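Local coordinates for BH1478 protein (Bacillus halodurans, PDB 2QUP) that is of unknown function but folds as a single chain of four long helices, in a family named only as DUF327, at residues Q34-A39 / V81-R86; A45-I50 / K74-D79. One frame throughout, in Å; residues are numbered along the deposited sequence. Where two conformers were deposited one is given.

Interactions 1 and 2 both join helix 27-60 to helix 63-88, which run antiparallel as a hairpin. Interaction 2 is nested inside the part of the chain that interaction 1 closes. Their centres are about 13 Å apart. The helix spacing hardly changes, with segment axes 10.7 Å apart in interaction 1 and 10.3 Å in interaction 2. The chemistry does change. Interaction 1 lies near the surface, its centre about 14 Å from the centre of the chain, and is carried by charged groups. The centre of interaction 2 lies about 5 Å from that of the chain, and this contact is mainly apolar, with Phe76 in the middle. The function is unknown, so neither contact can be tied to an active site.

Interaction 1 (Q34-A39 / V81-R86); sequences QRDEKA and VELGLR
Arg86 has CG anti to its backbone N, and its chain bends at chi3 (58°), which places NE near Asp36. Asp36 CG lies beside its own backbone N (chi1 -64°), and the carboxylate ends nearer Arg86 than its CB direction suggests. The guanidinium of Arg86 grips Asp36 side-on. Arg86 NE and Arg86 NH2 both donate to Asp36 OD2, each at 3.0 Å. Both bonds are bent, although OD2 lies close to the guanidinium plane. NE meets OD2 nearly along its C-O axis, while NH2 comes from the anti side. The second oxygen, OD1, forms a salt bridge with Arg90, so the carboxylate probably offsets two positive charges.

Arg35 reaches across with an extended chain. Its guanidinium lies flat on that of Arg86, with centres 3.9 Å apart and planes at 8°. NE of Arg35 sits over the centre of the Arg86 group. The stack pairs like charges, and Asp36 probably eases the repulsion. Glu82 may help too, but its OE1 is 4.2 Å from Arg35 NH2 and well out of the guanidinium plane.

Beside the salt bridge, Ala39 CB meets Leu83 CD1 at 4.0 Å. Segments 34-39 and 81-86 run antiparallel and join helix 27-60 to helix 63-88. Leu83 also touches Tyr144 of helix 126-144, and Leu85 rests on Arg98 and Tyr102 of helix 98-120.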
ATOM      1  N   GLN A  34      -8.583  16.147  11.479  1.00 38.34           N
ATOM      2  CA  GLN A  34      -9.548  15.930  10.418  1.00 41.15           C
ATOM      3  C   GLN A  34      -8.830  15.651   9.115  1.00 38.02           C
ATOM      4  O   GLN A  34      -9.289  14.841   8.317  1.00 38.67           O
ATOM      5  CB  GLN A  34     -10.394  17.184  10.245  1.00 44.95           C
ATOM      6  CG  GLN A  34     -11.541  17.304  11.218  1.00 56.45           C
ATOM      7  CD  GLN A  34     -12.452  18.471  10.886  1.00 68.79           C
ATOM      8  OE1 GLN A  34     -12.195  19.235   9.947  1.00 68.92           O
ATOM      9  NE2 GLN A  34     -13.529  18.615  11.656  1.00 70.92           N
ATOM     10  N   ARG A  35      -7.711  16.347   8.911  1.00 38.05           N
ATOM     11  CA  ARG A  35      -6.831  16.117   7.776  1.00 40.55           C
ATOM     12  C   ARG A  35      -6.317  14.679   7.755  1.00 40.61           C
ATOM     13  O   ARG A  35      -6.342  14.024   6.706  1.00 41.50           O
ATOM     14  CB  ARG A  35      -5.666  17.097   7.796  1.00 41.72           C
ATOM     15  CG  ARG A  35      -4.797  17.013   6.567  1.00 48.31           C
ATOM     16  CD  ARG A  35      -3.430  17.584   6.804  1.00 51.46           C
ATOM     17  NE  ARG A  35      -2.653  17.584   5.571  1.00 56.31           N
ATOM     18  CZ  ARG A  35      -1.422  18.071   5.457  1.00 59.33           C
ATOM     19  NH1 ARG A  35      -0.801  18.602   6.505  1.00 57.93           N
ATOM     20  NH2 ARG A  35      -0.808  18.024   4.286  1.00 57.88           N
ATOM     21  N   ASP A  36      -5.886  14.193   8.922  1.00 35.26           N
ATOM     22  CA  ASP A  36      -5.391  12.825   9.081  1.00 32.83           C
ATOM     23  C   ASP A  36      -6.496  11.821   8.818  1.00 35.42           C
ATOM     24  O   ASP A  36      -6.264  10.784   8.202  1.00 40.38           O
ATOM     25  CB  ASP A  36      -4.822  12.608  10.488  1.00 30.62           C
ATOM     26  CG  ASP A  36      -3.601  13.480  10.779  1.00 36.11           C
ATOM     27  OD1 ASP A  36      -3.207  13.568  11.958  1.00 39.50           O
ATOM     28  OD2 ASP A  36      -3.031  14.081   9.842  1.00 43.37           O
ATOM     29  N   GLU A  37      -7.696  12.150   9.286  1.00 37.62           N
ATOM     30  CA  GLU A  37      -8.869  11.297   9.141  1.00 44.59           C
ATOM     31  C   GLU A  37      -9.269  11.104   7.682  1.00 41.51           C
ATOM     32  O   GLU A  37      -9.520   9.979   7.245  1.00 38.45           O
ATOM     33  CB  GLU A  37     -10.039  11.902   9.903  1.00 48.39           C
ATOM     34  CG  GLU A  37     -10.677  10.975  10.907  1.00 67.56           C
ATOM     35  CD  GLU A  37     -11.313  11.739  12.055  1.00 80.49           C
ATOM     36  OE1 GLU A  37     -12.239  12.545  11.799  1.00 84.85           O
ATOM     37  OE2 GLU A  37     -10.878  11.538  13.210  1.00 86.48           O
ATOM     38  N   LYS A  38      -9.322  12.210   6.945  1.00 36.35           N
ATOM     39  CA  LYS A  38      -9.672  12.204   5.531  1.00 38.28           C
ATOM     40  C   LYS A  38      -8.625  11.495   4.710  1.00 33.55           C
ATOM     41  O   LYS A  38      -8.960  10.773   3.793  1.00 39.08           O
ATOM     42  CB  LYS A  38      -9.854  13.632   5.000  1.00 38.61           C
ATOM     43  CG  LYS A  38     -11.157  14.283   5.430  1.00 51.89           C
ATOM     44  CD  LYS A  38     -11.362  15.626   4.740  1.00 66.13           C
ATOM     45  CE  LYS A  38     -12.209  16.576   5.598  1.00 74.50           C
ATOM     46  NZ  LYS A  38     -12.909  17.623   4.792  1.00 74.96           N
ATOM     47  N   ALA A  39      -7.356  11.710   5.036  1.00 34.11           N
ATOM     48  CA  ALA A  39      -6.260  11.009   4.374  1.00 32.01           C
ATOM     49  C   ALA A  39      -6.348   9.499   4.598  1.00 30.17           C
ATOM     50  O   ALA A  39      -6.127   8.715   3.673  1.00 34.96           O
ATOM     51  CB  ALA A  39      -4.934  11.549   4.856  1.00 29.44           C
ATOM     52  N   VAL A  81       3.040   6.931   3.166  1.00 29.87           N
ATOM     53  CA  VAL A  81       4.273   7.535   3.727  1.00 26.05           C
ATOM     54  C   VAL A  81       4.023   8.958   4.210  1.00 25.69           C
ATOM     55  O   VAL A  81       4.439   9.323   5.297  1.00 29.44           O
ATOM     56  CB  VAL A  81       5.478   7.529   2.741  1.00 27.38           C
ATOM     57  CG1 VAL A  81       6.717   8.187   3.378  1.00 33.15           C
ATOM     58  CG2 VAL A  81       5.855   6.131   2.343  1.00 20.89           C
ATOM     59  N   GLU A  82       3.327   9.747   3.399  1.00 31.46           N
ATOM     60  CA  GLU A  82       3.001  11.124   3.754  1.00 31.32           C
ATOM     61  C   GLU A  82       2.168  11.209   5.026  1.00 34.10           C
ATOM     62  O   GLU A  82       2.482  12.009   5.905  1.00 37.82           O
ATOM     63  CB  GLU A  82       2.285  11.823   2.605  1.00 33.15           C
ATOM     64  CG  GLU A  82       2.337  13.334   2.696  1.00 45.58           C
ATOM     65  CD  GLU A  82       1.239  14.001   1.907  1.00 54.96           C
ATOM     66  OE1 GLU A  82       1.193  15.248   1.906  1.00 58.20           O
ATOM     67  OE2 GLU A  82       0.422  13.283   1.287  1.00 62.12           O
ATOM     68  N   LEU A  83       1.135  10.369   5.133  1.00 30.95           N
ATOM     69  CA  LEU A  83       0.382  10.221   6.383  1.00 31.12           C
ATOM     70  C   LEU A  83       1.206   9.683   7.561  1.00 32.71           C
ATOM     71  O   LEU A  83       1.177  10.265   8.643  1.00 37.54           O
ATOM     72  CB  LEU A  83      -0.878   9.370   6.175  1.00 28.23           C
ATOM     73  CG  LEU A  83      -1.829   9.232   7.369  1.00 32.65           C
ATOM     74  CD1 LEU A  83      -2.387  10.595   7.812  1.00 32.94           C
ATOM     75  CD2 LEU A  83      -2.950   8.243   7.079  1.00 29.37           C
ATOM     76  N   GLY A  84       1.924   8.579   7.347  1.00 30.87           N
ATOM     77  CA  GLY A  84       2.836   8.013   8.344  1.00 26.09           C
ATOM     78  C   GLY A  84       3.799   8.973   9.023  1.00 34.30           C
ATOM     79  O   GLY A  84       3.911   8.984  10.254  1.00 31.41           O
ATOM     80  N   LEU A  85       4.477   9.780   8.211  1.00 31.50           N
ATOM     81  CA  LEU A  85       5.437  10.761   8.693  1.00 35.02           C
ATOM     82  C   LEU A  85       4.773  11.890   9.465  1.00 40.34           C
ATOM     83  O   LEU A  85       5.379  12.435  10.385  1.00 42.42           O
ATOM     84  CB  LEU A  85       6.277  11.339   7.539  1.00 31.84           C
ATOM     85  CG  LEU A  85       7.220  10.422   6.744  1.00 28.45           C
ATOM     86  CD1 LEU A  85       7.813  11.192   5.581  1.00 27.56           C
ATOM     87  CD2 LEU A  85       8.339   9.809   7.613  1.00 20.99           C
ATOM     88  N   ARG A  86       3.544  12.245   9.102  1.00 36.64           N
ATOM     89  CA  ARG A  86       2.818  13.262   9.866  1.00 39.58           C
ATOM     90  C   ARG A  86       2.325  12.737  11.213  1.00 39.94           C
ATOM     91  O   ARG A  86       2.441  13.421  12.233  1.00 42.82           O
ATOM     92  CB  ARG A  86       1.659  13.831   9.064  1.00 40.90           C
ATOM     93  CG  ARG A  86       1.310  15.266   9.426  1.00 44.09           C
ATOM     94  CD  ARG A  86       0.402  15.907   8.375  1.00 45.11           C
ATOM     95  NE  ARG A  86      -0.856  15.180   8.167  1.00 46.60           N
ATOM     96  CZ  ARG A  86      -1.192  14.549   7.042  1.00 45.88           C
ATOM     97  NH1 ARG A  86      -0.363  14.540   6.006  1.00 41.53           N
ATOM     98  NH2 ARG A  86      -2.360  13.925   6.951  1.00 45.40           N
TER

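Interaction 2 (A45-I50 / K74-D79); sequences ALMSKI and KEFVGD
Ile50 N donates to Leu46 O at 2.9 Å, and this turn of helix presents both side chains to Phe76. Across the contact the groups meet mainly by apolar packing. Phe76 is central, with CG anti to its backbone N (chi1 -169°), and its ring enters between Leu46, Met47 and Ile50.

Met47 comes over one face of the ring. Its chain bends at chi2 and at chi3, the last of which places CE over the ring. The methyl CE stands 3.4 Å above the ring plane, displaced toward the rim, and is 3.5 Å from Phe76 CE1. This is a CH-pi contact, with CE 27° off the ring normal. The sulfur adds a Met-aromatic contact. It lies oblique to the ring, with SD 5.3 Å from the centroid.

Leu46 meets the ring at its edge, with CG 4.1 Å from Phe76 CD1. Both leucine methyls border Glu75. Leu46 CD2 also packs on the backbone of Phe76, 3.8 Å from CA. Leu46 CD1 comes closest to the carboxylate, 3.6 Å from Glu75 OE2. The extended chain of Glu75 runs past Leu46, with its CG near CD2 of the leucine, at the exposed margin of the contact. Ile50 crosses Phe76 at about a right angle, and its CD1 is 3.6 Å from Phe76 CD1.

Segments 45-50 and 74-79 run antiparallel, with 156° between their axes, on helix 27-60 and helix 63-88. Leu43, on helix 27-60, also packs on Phe76. Leu72, on helix 63-88, touches both Leu46 and Ile50. Helix 126-144 closes on this region through Leu140, which meets Met47, Phe76 and Val77.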
ATOM      1  N   ALA A  45     -10.223   3.746   0.684  1.00 32.69           N
ATOM      2  CA  ALA A  45     -10.845   3.690  -0.641  1.00 35.51           C
ATOM      3  C   ALA A  45      -9.886   3.152  -1.705  1.00 30.92           C
ATOM      4  O   ALA A  45     -10.268   2.335  -2.522  1.00 29.08           O
ATOM      5  CB  ALA A  45     -11.382   5.086  -1.035  1.00 33.44           C
ATOM      6  N   LEU A  46      -8.640   3.620  -1.669  1.00 28.35           N
ATOM      7  CA  LEU A  46      -7.574   3.101  -2.516  1.00 24.49           C
ATOM      8  C   LEU A  46      -7.269   1.623  -2.260  1.00 26.73           C
ATOM      9  O   LEU A  46      -7.032   0.870  -3.185  1.00 32.34           O
ATOM     10  CB  LEU A  46      -6.317   3.925  -2.276  1.00 18.22           C
ATOM     11  CG  LEU A  46      -5.211   3.984  -3.312  1.00 23.67           C
ATOM     12  CD1 LEU A  46      -5.771   3.999  -4.757  1.00 28.80           C
ATOM     13  CD2 LEU A  46      -4.408   5.221  -3.045  1.00 24.07           C
ATOM     14  N   MET A  47      -7.266   1.214  -1.001  1.00 27.92           N
ATOM     15  CA  MET A  47      -7.019  -0.189  -0.649  1.00 24.85           C
ATOM     16  C   MET A  47      -8.129  -1.134  -1.166  1.00 29.97           C
ATOM     17  O   MET A  47      -7.875  -2.309  -1.464  1.00 31.61           O
ATOM     18  CB  MET A  47      -6.862  -0.288   0.863  1.00 30.84           C
ATOM     19  CG  MET A  47      -6.404  -1.634   1.420  1.00 29.37           C
ATOM     20  SD  MET A  47      -5.068  -2.445   0.526  1.00 35.49           S
ATOM     21  CE  MET A  47      -3.658  -1.507   1.076  1.00 16.01           C
ATOM     22  N   SER A  48      -9.350  -0.610  -1.258  1.00 30.18           N
ATOM     23  CA  SER A  48     -10.475  -1.350  -1.821  0.50 31.19           C
ATOM     24  C   SER A  48     -10.225  -1.666  -3.296  1.00 31.71           C
ATOM     25  O   SER A  48     -10.372  -2.818  -3.722  1.00 33.44           O
ATOM     26  CB  SER A  48     -11.783  -0.562  -1.648  0.50 32.06           C
ATOM     27  OG  SER A  48     -12.305  -0.711  -0.337  0.50 30.32           O
ATOM     28  N   LYS A  49      -9.847  -0.639  -4.064  1.00 24.30           N
ATOM     29  CA  LYS A  49      -9.356  -0.788  -5.438  1.00 21.27           C
ATOM     30  C   LYS A  49      -8.177  -1.758  -5.529  1.00 22.69           C
ATOM     31  O   LYS A  49      -8.183  -2.689  -6.321  1.00 29.31           O
ATOM     32  CB  LYS A  49      -8.917   0.560  -5.966  1.00 20.03           C
ATOM     33  CG  LYS A  49     -10.075   1.499  -6.212  1.00 23.66           C
ATOM     34  CD  LYS A  49      -9.547   2.850  -6.672  1.00 34.63           C
ATOM     35  CE  LYS A  49     -10.672   3.715  -7.172  1.00 36.37           C
ATOM     36  NZ  LYS A  49     -11.224   4.511  -6.056  1.00 47.40           N
ATOM     37  N   ILE A  50      -7.184  -1.554  -4.686  1.00 22.47           N
ATOM     38  CA  ILE A  50      -6.017  -2.435  -4.644  1.00 24.35           C
ATOM     39  C   ILE A  50      -6.400  -3.896  -4.404  1.00 23.96           C
ATOM     40  O   ILE A  50      -5.863  -4.784  -5.065  1.00 28.29           O
ATOM     41  CB  ILE A  50      -4.969  -1.929  -3.623  1.00 28.10           C
ATOM     42  CG1 ILE A  50      -4.362  -0.601  -4.084  1.00 15.65           C
ATOM     43  CG2 ILE A  50      -3.816  -2.881  -3.488  1.00 16.32           C
ATOM     44  CD1 ILE A  50      -3.485   0.029  -3.025  1.00 11.49           C
ATOM     45  N   LYS A  74       1.750   1.837  -6.001  1.00 25.39           N
ATOM     46  CA  LYS A  74       2.663   2.991  -6.029  0.50 31.97           C
ATOM     47  C   LYS A  74       1.979   4.279  -5.567  1.00 28.13           C
ATOM     48  O   LYS A  74       2.589   5.122  -4.899  1.00 34.80           O
ATOM     49  CB  LYS A  74       3.247   3.170  -7.443  0.50 32.51           C
ATOM     50  CG  LYS A  74       4.414   4.155  -7.589  0.50 36.96           C
ATOM     51  CD  LYS A  74       5.097   3.994  -8.953  0.50 36.24           C
ATOM     52  CE  LYS A  74       5.981   5.197  -9.298  0.50 46.40           C
ATOM     53  NZ  LYS A  74       6.150   5.401 -10.776  0.50 41.36           N
ATOM     54  N   GLU A  75       0.709   4.449  -5.921  1.00 33.04           N
ATOM     55  CA  GLU A  75      -0.047   5.621  -5.438  1.00 24.42           C
ATOM     56  C   GLU A  75      -0.348   5.583  -3.928  1.00 33.65           C
ATOM     57  O   GLU A  75      -0.351   6.618  -3.254  1.00 28.23           O
ATOM     58  CB  GLU A  75      -1.360   5.755  -6.182  1.00 32.47           C
ATOM     59  CG  GLU A  75      -2.117   7.027  -5.819  1.00 27.72           C
ATOM     60  CD  GLU A  75      -3.484   7.074  -6.421  1.00 45.00           C
ATOM     61  OE1 GLU A  75      -4.157   8.129  -6.304  1.00 44.78           O
ATOM     62  OE2 GLU A  75      -3.876   6.048  -7.015  1.00 48.24           O
ATOM     63  N   PHE A  76      -0.637   4.386  -3.429  1.00 25.63           N
ATOM     64  CA  PHE A  76      -0.881   4.139  -2.019  1.00 25.83           C
ATOM     65  C   PHE A  76       0.358   4.454  -1.189  1.00 28.91           C
ATOM     66  O   PHE A  76       0.257   5.198  -0.225  1.00 35.85           O
ATOM     67  CB  PHE A  76      -1.276   2.668  -1.794  1.00 21.08           C
ATOM     68  CG  PHE A  76      -1.792   2.376  -0.406  1.00 19.17           C
ATOM     69  CD1 PHE A  76      -3.165   2.272  -0.169  1.00 24.13           C
ATOM     70  CD2 PHE A  76      -0.902   2.197   0.670  1.00 15.07           C
ATOM     71  CE1 PHE A  76      -3.660   1.993   1.132  1.00 30.31           C
ATOM     72  CE2 PHE A  76      -1.380   1.932   1.973  1.00 11.11           C
ATOM     73  CZ  PHE A  76      -2.757   1.807   2.209  1.00 14.68           C
ATOM     74  N   VAL A  77       1.496   3.837  -1.542  1.00 28.32           N
ATOM     75  CA  VAL A  77       2.770   4.077  -0.884  1.00 21.16           C
ATOM     76  C   VAL A  77       3.057   5.569  -0.696  1.00 25.66           C
ATOM     77  O   VAL A  77       3.338   6.003   0.413  1.00 32.58           O
ATOM     78  CB  VAL A  77       3.930   3.392  -1.589  1.00 26.60           C
ATOM     79  CG1 VAL A  77       5.280   3.787  -0.950  1.00 27.21           C
ATOM     80  CG2 VAL A  77       3.760   1.870  -1.521  1.00 12.61           C
ATOM     81  N   GLY A  78       2.949   6.340  -1.768  1.00 26.34           N
ATOM     82  CA  GLY A  78       3.123   7.798  -1.703  1.00 28.59           C
ATOM     83  C   GLY A  78       2.273   8.410  -0.620  1.00 26.98           C
ATOM     84  O   GLY A  78       2.778   9.131   0.233  1.00 34.08           O
ATOM     85  N   ASP A  79       0.979   8.099  -0.642  1.00 33.09           N
ATOM     86  CA  ASP A  79       0.022   8.710   0.281  1.00 32.71           C
ATOM     87  C   ASP A  79       0.138   8.197   1.706  1.00 30.82           C
ATOM     88  O   ASP A  79      -0.102   8.939   2.648  1.00 30.57           O
ATOM     89  CB  ASP A  79      -1.408   8.520  -0.216  1.00 34.44           C
ATOM     90  CG  ASP A  79      -1.727   9.375  -1.427  1.00 39.75           C
ATOM     91  OD1 ASP A  79      -2.750   9.100  -2.085  1.00 44.82           O
ATOM     92  OD2 ASP A  79      -0.963  10.319  -1.728  1.00 52.37           O
TER